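Local coordinates for protein glutathione s-transferase S2 (Nilaparvata lugens, PDB 5H5L) that probably transfers glutathione to electrophilic substrates as a sigma-class glutathione S-transferase, and acts as a glutathione-requiring prostaglandin D synthase, at residues R19-Y24 / A75-S80. Sequence-based numbering, arbitrary orientation.
Sequences RWMLSY and AGLAGS
Tyr24 and Ala75 mark the closest backbone approach, 7.4 Å between their CA atoms, where helix 15-25 meets the loop that leaves helix 64-75; Gly76, with positive phi, ends that second helix in a Schellman motif, and the chain then turns so that Leu77 points back at helix 15-25. Tyr24 and Leu77 reach for each other tip to tip. CD1 of Leu77 lies over one face of the Tyr24 ring in a CH-pi contact, 3.8 Å from the centroid and 23° off the normal. It is displaced toward the rim, with its shortest approach to Tyr24 CE2 at 3.5 Å. The other methyl, Leu77 CD2, sits beside the phenol oxygen, 3.6 Å from Tyr24 OH. Ala75 CB meets the same ring at its edge, near the ring plane, 3.8 Å from Tyr24 CD2. With CG anti to the backbone N (chi1 -173°), Tyr24 starts its side chain toward the loop. One turn back, the Met21 chain bends at both chi2 and chi3, and its CE comes within 4.1 Å of Ala75 CB and 4.3 Å of Leu77 CD1. Ile154 of helix 151-164 touches both Met21 and Leu77, linking this cluster to the all-helical C-terminal domain, while Lys189 makes a cation-pi contact with Tyr24. An alanine in place of Tyr24 would probably leave Leu77 CD1 without its aromatic face and Lys189 without its pi partner, opening a gap beside Ala75. Both helices belong to the thioredoxin-like N-terminal domain, and the side chain of Met21 is about 13 Å from bound glutathione. Between the two segments the join consists of van der Waals and CH-pi contacts, so it rests on methyl groups fitted against one ring and against each other rather than on directional polar bonds.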
ATOM      1  N   ARG B  19      -8.463  14.487  -4.708  1.00 18.89           N
ATOM      2  CA  ARG B  19      -9.012  15.691  -5.335  1.00 22.47           C
ATOM      3  C   ARG B  19      -8.605  15.788  -6.802  1.00 19.89           C
ATOM      4  O   ARG B  19      -9.433  16.113  -7.669  1.00 17.98           O
ATOM      5  CB  ARG B  19      -8.558  16.938  -4.567  1.00 15.31           C
ATOM      6  CG  ARG B  19      -9.043  17.033  -3.115  1.00 20.41           C
ATOM      7  CD  ARG B  19      -8.282  18.107  -2.334  1.00 27.78           C
ATOM      8  NE  ARG B  19      -8.643  18.205  -0.921  1.00 21.17           N
ATOM      9  CZ  ARG B  19      -7.777  18.343   0.072  1.00 23.37           C
ATOM     10  NH1 ARG B  19      -6.469  18.384  -0.163  1.00 24.78           N
ATOM     11  NH2 ARG B  19      -8.213  18.419   1.323  1.00 29.93           N
ATOM     12  N   TRP B  20      -7.331  15.511  -7.110  1.00 20.10           N
ATOM     13  CA  TRP B  20      -6.912  15.572  -8.506  1.00 20.88           C
ATOM     14  C   TRP B  20      -7.626  14.531  -9.340  1.00 19.67           C
ATOM     15  O   TRP B  20      -8.013  14.807 -10.475  1.00 20.08           O
ATOM     16  CB  TRP B  20      -5.394  15.382  -8.664  1.00 21.28           C
ATOM     17  CG  TRP B  20      -4.558  16.547  -8.196  1.00 20.09           C
ATOM     18  CD1 TRP B  20      -4.951  17.549  -7.367  1.00 26.32           C
ATOM     19  CD2 TRP B  20      -3.181  16.821  -8.532  1.00 18.84           C
ATOM     20  NE1 TRP B  20      -3.910  18.429  -7.156  1.00 24.10           N
ATOM     21  CE2 TRP B  20      -2.816  17.998  -7.858  1.00 22.59           C
ATOM     22  CE3 TRP B  20      -2.226  16.174  -9.319  1.00 25.20           C
ATOM     23  CZ2 TRP B  20      -1.558  18.543  -7.946  1.00 19.37           C
ATOM     24  CZ3 TRP B  20      -0.965  16.725  -9.409  1.00 21.09           C
ATOM     25  CH2 TRP B  20      -0.651  17.907  -8.742  1.00 17.06           C
ATOM     26  N   MET B  21      -7.778  13.307  -8.822  1.00 18.36           N
ATOM     27  CA  MET B  21      -8.461  12.268  -9.596  1.00 16.71           C
ATOM     28  C   MET B  21      -9.924  12.632  -9.836  1.00 14.92           C
ATOM     29  O   MET B  21     -10.461  12.419 -10.932  1.00 15.94           O
ATOM     30  CB  MET B  21      -8.354  10.921  -8.879  1.00 20.00           C
ATOM     31  CG  MET B  21      -6.975  10.252  -8.971  1.00 17.73           C
ATOM     32  SD  MET B  21      -6.382  10.065 -10.643  1.00 17.39           S
ATOM     33  CE  MET B  21      -7.636   9.086 -11.364  1.00 19.97           C
ATOM     34  N   LEU B  22     -10.578  13.175  -8.832  1.00 15.09           N
ATOM     35  CA  LEU B  22     -11.979  13.560  -9.014  1.00 17.60           C
ATOM     36  C   LEU B  22     -12.085  14.723  -9.996  1.00 17.41           C
ATOM     37  O   LEU B  22     -12.996  14.754 -10.833  1.00 21.87           O
ATOM     38  CB  LEU B  22     -12.592  13.922  -7.669  1.00 19.10           C
ATOM     39  CG  LEU B  22     -12.819  12.756  -6.692  1.00 19.16           C
ATOM     40  CD1 LEU B  22     -13.146  13.302  -5.362  1.00 20.54           C
ATOM     41  CD2 LEU B  22     -13.958  11.897  -7.184  1.00 18.28           C
ATOM     42  N   SER B  23     -11.105  15.630  -9.963  1.00 25.54           N
ATOM     43  CA  SER B  23     -11.060  16.728 -10.933  1.00 22.47           C
ATOM     44  C   SER B  23     -10.822  16.192 -12.326  1.00 27.92           C
ATOM     45  O   SER B  23     -11.556  16.518 -13.265  1.00 26.60           O
ATOM     46  CB  SER B  23      -9.975  17.718 -10.542  1.00 23.71           C
ATOM     47  OG  SER B  23     -10.313  18.323  -9.321  1.00 21.55           O
ATOM     48  N   TYR B  24      -9.838  15.302 -12.473  1.00 26.62           N
ATOM     49  CA  TYR B  24      -9.638  14.681 -13.772  1.00 25.83           C
ATOM     50  C   TYR B  24     -10.899  13.985 -14.251  1.00 30.32           C
ATOM     51  O   TYR B  24     -11.182  13.956 -15.451  1.00 20.32           O
ATOM     52  CB  TYR B  24      -8.503  13.678 -13.727  1.00 18.17           C
ATOM     53  CG  TYR B  24      -8.144  13.132 -15.077  1.00 24.00           C
ATOM     54  CD1 TYR B  24      -7.193  13.754 -15.870  1.00 23.79           C
ATOM     55  CD2 TYR B  24      -8.709  11.986 -15.547  1.00 17.56           C
ATOM     56  CE1 TYR B  24      -6.828  13.227 -17.097  1.00 21.65           C
ATOM     57  CE2 TYR B  24      -8.346  11.453 -16.771  1.00 22.67           C
ATOM     58  CZ  TYR B  24      -7.413  12.091 -17.549  1.00 22.41           C
ATOM     59  OH  TYR B  24      -7.057  11.547 -18.770  1.00 25.95           O
ATOM     60  N   ALA B  75     -11.559   6.567 -14.525  1.00 22.40           N
ATOM     61  CA  ALA B  75     -11.042   7.620 -15.401  1.00 18.27           C
ATOM     62  C   ALA B  75     -10.404   7.085 -16.664  1.00 23.22           C
ATOM     63  O   ALA B  75      -9.982   7.877 -17.507  1.00 27.24           O
ATOM     64  CB  ALA B  75     -10.027   8.481 -14.661  1.00 18.43           C
ATOM     65  N   GLY B  76     -10.301   5.774 -16.814  1.00 19.10           N
ATOM     66  CA  GLY B  76      -9.506   5.216 -17.893  1.00 23.37           C
ATOM     67  C   GLY B  76      -8.013   5.428 -17.764  1.00 24.26           C
ATOM     68  O   GLY B  76      -7.310   5.484 -18.784  1.00 21.29           O
ATOM     69  N   LEU B  77      -7.512   5.572 -16.543  1.00 18.55           N
ATOM     70  CA  LEU B  77      -6.089   5.756 -16.277  1.00 22.05           C
ATOM     71  C   LEU B  77      -5.487   4.588 -15.507  1.00 18.05           C
ATOM     72  O   LEU B  77      -4.642   4.781 -14.627  1.00 19.04           O
ATOM     73  CB  LEU B  77      -5.876   7.045 -15.503  1.00 19.81           C
ATOM     74  CG  LEU B  77      -6.291   8.340 -16.198  1.00 22.40           C
ATOM     75  CD1 LEU B  77      -5.891   9.458 -15.288  1.00 21.54           C
ATOM     76  CD2 LEU B  77      -5.646   8.513 -17.579  1.00 21.76           C
ATOM     77  N   ALA B  78      -5.936   3.372 -15.813  1.00 19.46           N
ATOM     78  CA  ALA B  78      -5.352   2.163 -15.235  1.00 18.78           C
ATOM     79  C   ALA B  78      -4.778   1.292 -16.342  1.00 19.71           C
ATOM     80  O   ALA B  78      -4.562   1.777 -17.453  1.00 20.28           O
ATOM     81  CB  ALA B  78      -6.383   1.381 -14.412  1.00 15.54           C
ATOM     82  N   GLY B  79      -4.525   0.013 -16.073  1.00 14.71           N
ATOM     83  CA  GLY B  79      -3.883  -0.825 -17.067  1.00 22.21           C
ATOM     84  C   GLY B  79      -4.886  -1.458 -18.048  1.00 21.54           C
ATOM     85  O   GLY B  79      -6.049  -1.660 -17.720  1.00 22.60           O
ATOM     86  N   SER B  80      -4.393  -1.813 -19.242  1.00 25.33           N
ATOM     87  CA  SER B  80      -5.188  -2.573 -20.211  1.00 30.59           C
ATOM     88  C   SER B  80      -5.293  -4.061 -19.882  1.00 35.76           C
ATOM     89  O   SER B  80      -6.136  -4.744 -20.472  1.00 29.21           O
ATOM     90  CB  SER B  80      -4.590  -2.419 -21.605  1.00 26.77           C
ATOM     91  OG  SER B  80      -4.492  -1.052 -21.956  1.00 28.23           O
TER